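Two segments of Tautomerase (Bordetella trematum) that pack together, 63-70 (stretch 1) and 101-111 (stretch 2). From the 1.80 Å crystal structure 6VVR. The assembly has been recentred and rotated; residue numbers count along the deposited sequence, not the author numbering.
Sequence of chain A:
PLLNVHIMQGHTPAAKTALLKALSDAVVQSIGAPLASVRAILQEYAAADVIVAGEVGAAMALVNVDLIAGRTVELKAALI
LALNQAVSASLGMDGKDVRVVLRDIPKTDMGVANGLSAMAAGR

Stretch 1 63-70: VNVDLIAG
Stretch 2 (101-111) VLRDIPKTDMG

A buried ion pair lies on one face of the parallel strand pair 63-68 and 101-105: Asp66 OD1 accepts a hydrogen bond from Arg103 NH2 at 3.0 Å, closing a salt bridge between directly paired residues. The carboxylate oxygen lies at the edge of the guanidinium, near its plane, where an N-H can point straight at it. Asp66 (chi1 -66°, chi2 -43°) and Arg103 (chi1 -49°, chi2 -154°, chi3 -169°, chi4 84°) both leave the backbone in m rotamers, and the extended arginine runs back along its face until its NH1 is 3.4 Å from Asn64 CG.

Strands 63-68 and 101-105 run in the same direction, their axes inclined by 29° and approaching to 4.7 Å. Asn64 pairs with Val101 (CA-CA 4.9 Å), Val65 with Leu102 (CA-CA 4.8 Å), Asp66 with Arg103 (CA-CA 4.8 Å), Leu67 with Asp104 (CA-CA 5.5 Å, the widest) and Ile68 with Ile105 (CA-CA 4.8 Å). Phi/psi lies in the extended region throughout the strands, with phi of -95° to -140° at most positions, but less negative at Ile68 (-61/133) and Asp104 (-70/118).

Six backbone hydrogen bonds set this register. Val101 N donates to Val63 O (2.9 Å), Val65 N to Val101 O (2.8 Å), Arg103 N to Val65 O (2.7 Å), Leu67 N to Arg103 O (3.1 Å), Ile105 N to Leu67 O (2.7 Å) and Ala69 N to Ile105 O (2.8 Å). Odd-numbered residues thus supply the donors and acceptors on both stretches, as expected when alternate peptide groups of a parallel pair face the partner.

On the face bearing Val65, Leu67, Leu102 and Asp104, the first three make apolar contacts. Val65 (t) places CB 3.6 Å from Leu102 CD2 (Leu102 chi1 -50°, chi2 -178°), while Leu67 (chi1 81°, chi2 169°) brings CD2 to 4.1 Å from Leu102 CB and 3.7 Å from Asp104 OD1.

Beyond the Leu67-Asp104 pair, the side chains of Ile68 and Ile105 diverge. Ile68 (chi1 -66°, chi2 163°) instead meets the loop following the second strand, with CG1 3.9 Å from Met110 CG and CG2 3.5 Å from Lys107 CG. Met110 (t, p, p) points toward the first stretch and lays CE 3.8 Å from Asp66 O. Asp109 N bonds to Pro106 O at 2.8 Å, helping the loop turn back.

Water extends the contact at Asp104: one molecule lies 2.9 Å from Ile68 O and 2.7 Å from Asp104 OD1, bridging them, and another accepts from Gly70 N (2.5 Å) and lies 2.8 Å from Asp104 OD2. Gly70 adopts phi/psi 114/-9, a conformation that calls for glycine.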

# COMPACT_ATOMS: atom_id res chain seq x y z
N VAL A 63 -6.12 -0.16 -8.43
CA VAL A 63 -6.76 0.70 -7.43
C VAL A 63 -6.77 -0.07 -6.11
O VAL A 63 -7.44 -1.10 -5.99
CB VAL A 63 -8.19 1.10 -7.85
CG1 VAL A 63 -8.80 2.05 -6.81
CG2 VAL A 63 -8.20 1.76 -9.24
N ASN A 64 -6.03 0.44 -5.13
CA ASN A 64 -6.06 -0.09 -3.77
C ASN A 64 -6.98 0.77 -2.91
O ASN A 64 -6.83 2.00 -2.88
CB ASN A 64 -4.66 -0.10 -3.16
CG ASN A 64 -3.73 -1.06 -3.87
OD1 ASN A 64 -4.16 -2.10 -4.37
ND2 ASN A 64 -2.45 -0.72 -3.91
N VAL A 65 -7.91 0.13 -2.21
CA VAL A 65 -8.92 0.81 -1.40
C VAL A 65 -8.79 0.33 0.04
O VAL A 65 -9.01 -0.86 0.32
CB VAL A 65 -10.34 0.55 -1.90
CG1 VAL A 65 -11.35 1.38 -1.09
CG2 VAL A 65 -10.46 0.82 -3.40
N ASP A 66 -8.44 1.24 0.94
CA ASP A 66 -8.54 0.98 2.37
C ASP A 66 -9.84 1.61 2.84
O ASP A 66 -10.03 2.82 2.70
CB ASP A 66 -7.35 1.57 3.13
CG ASP A 66 -6.05 0.88 2.79
OD1 ASP A 66 -6.02 -0.37 2.69
OD2 ASP A 66 -5.04 1.57 2.60
N LEU A 67 -10.76 0.78 3.32
CA LEU A 67 -12.07 1.28 3.71
C LEU A 67 -12.54 0.63 5.00
O LEU A 67 -12.12 -0.48 5.36
CB LEU A 67 -13.12 1.05 2.60
CG LEU A 67 -13.77 -0.33 2.48
CD1 LEU A 67 -14.95 -0.27 1.52
CD2 LEU A 67 -12.74 -1.35 2.02
N ILE A 68 -13.40 1.35 5.71
CA ILE A 68 -13.93 0.86 6.97
C ILE A 68 -14.71 -0.43 6.74
O ILE A 68 -15.53 -0.53 5.82
CB ILE A 68 -14.80 1.94 7.63
CG1 ILE A 68 -13.93 3.13 8.02
CG2 ILE A 68 -15.50 1.37 8.85
CD1 ILE A 68 -14.74 4.40 8.30
N ALA A 69 -14.43 -1.43 7.58
CA ALA A 69 -15.10 -2.72 7.49
C ALA A 69 -16.60 -2.57 7.72
O ALA A 69 -17.07 -1.57 8.29
CB ALA A 69 -14.52 -3.69 8.52
N GLY A 70 -17.35 -3.57 7.28
CA GLY A 70 -18.78 -3.62 7.50
C GLY A 70 -19.63 -3.52 6.25
O GLY A 70 -20.85 -3.71 6.34
N VAL A 101 -8.34 -3.79 -5.37
CA VAL A 101 -8.15 -4.52 -4.12
C VAL A 101 -8.79 -3.72 -3.00
O VAL A 101 -8.50 -2.53 -2.85
CB VAL A 101 -6.66 -4.75 -3.81
CG1 VAL A 101 -6.51 -5.51 -2.49
CG2 VAL A 101 -5.98 -5.46 -4.97
N LEU A 102 -9.67 -4.36 -2.24
CA LEU A 102 -10.29 -3.74 -1.07
C LEU A 102 -9.64 -4.31 0.18
O LEU A 102 -9.50 -5.53 0.31
CB LEU A 102 -11.80 -3.99 -1.03
CG LEU A 102 -12.62 -3.71 -2.29
CD1 LEU A 102 -14.10 -3.97 -2.01
CD2 LEU A 102 -12.42 -2.28 -2.80
N ARG A 103 -9.24 -3.43 1.08
CA ARG A 103 -8.72 -3.85 2.39
C ARG A 103 -9.71 -3.37 3.44
O ARG A 103 -9.84 -2.16 3.67
CB ARG A 103 -7.33 -3.28 2.63
CG ARG A 103 -6.38 -3.52 1.45
CD ARG A 103 -4.93 -3.55 1.89
NE ARG A 103 -4.04 -3.51 0.74
CZ ARG A 103 -3.66 -2.40 0.12
NH1 ARG A 103 -2.83 -2.47 -0.91
NH2 ARG A 103 -4.09 -1.21 0.55
N ASP A 104 -10.44 -4.32 4.03
CA ASP A 104 -11.39 -4.01 5.10
C ASP A 104 -10.61 -3.61 6.35
O ASP A 104 -9.84 -4.42 6.89
CB ASP A 104 -12.27 -5.23 5.40
CG ASP A 104 -13.65 -5.13 4.77
OD1 ASP A 104 -13.98 -4.11 4.14
OD2 ASP A 104 -14.43 -6.10 4.94
N ILE A 105 -10.82 -2.39 6.81
CA ILE A 105 -10.12 -1.84 7.98
C ILE A 105 -11.14 -1.71 9.10
O ILE A 105 -12.09 -0.92 8.99
CB ILE A 105 -9.48 -0.48 7.65
CG1 ILE A 105 -8.57 -0.56 6.41
CG2 ILE A 105 -8.71 0.06 8.87
CD1 ILE A 105 -7.40 -1.55 6.54
N PRO A 106 -10.99 -2.44 10.21
CA PRO A 106 -11.91 -2.25 11.35
C PRO A 106 -11.91 -0.81 11.83
O PRO A 106 -10.92 -0.09 11.71
CB PRO A 106 -11.34 -3.19 12.42
CG PRO A 106 -10.68 -4.28 11.63
CD PRO A 106 -10.08 -3.59 10.42
N LYS A 107 -13.06 -0.39 12.39
CA LYS A 107 -13.22 1.01 12.79
C LYS A 107 -12.19 1.44 13.82
O LYS A 107 -11.83 2.63 13.88
CB LYS A 107 -14.63 1.23 13.34
CG LYS A 107 -15.72 1.07 12.30
CD LYS A 107 -17.07 1.49 12.85
CE LYS A 107 -18.13 1.36 11.78
NZ LYS A 107 -19.49 1.57 12.34
N THR A 108 -11.70 0.51 14.65
CA THR A 108 -10.64 0.83 15.60
C THR A 108 -9.28 1.05 14.93
O THR A 108 -8.38 1.62 15.56
CB THR A 108 -10.48 -0.30 16.62
OG1 THR A 108 -10.18 -1.52 15.94
CG2 THR A 108 -11.75 -0.48 17.46
N ASP A 109 -9.12 0.62 13.68
CA ASP A 109 -7.85 0.66 12.97
C ASP A 109 -7.77 1.77 11.92
O ASP A 109 -6.70 1.94 11.32
CB ASP A 109 -7.60 -0.68 12.25
CG ASP A 109 -7.60 -1.88 13.19
OD1 ASP A 109 -7.89 -1.73 14.40
OD2 ASP A 109 -7.32 -2.99 12.69
N MET A 110 -8.86 2.48 11.65
CA MET A 110 -8.90 3.50 10.62
C MET A 110 -8.87 4.88 11.27
O MET A 110 -9.74 5.19 12.08
CB MET A 110 -10.17 3.37 9.77
CG MET A 110 -10.39 4.58 8.88
SD MET A 110 -9.24 4.51 7.49
CE MET A 110 -10.04 3.24 6.51
N GLY A 111 -7.89 5.69 10.90
CA GLY A 111 -7.85 7.06 11.38
C GLY A 111 -8.77 7.97 10.59
O GLY A 111 -9.05 7.74 9.41
O HOH W 1 -16.25 -2.74 4.17
O HOH W 2 -17.03 -5.37 5.54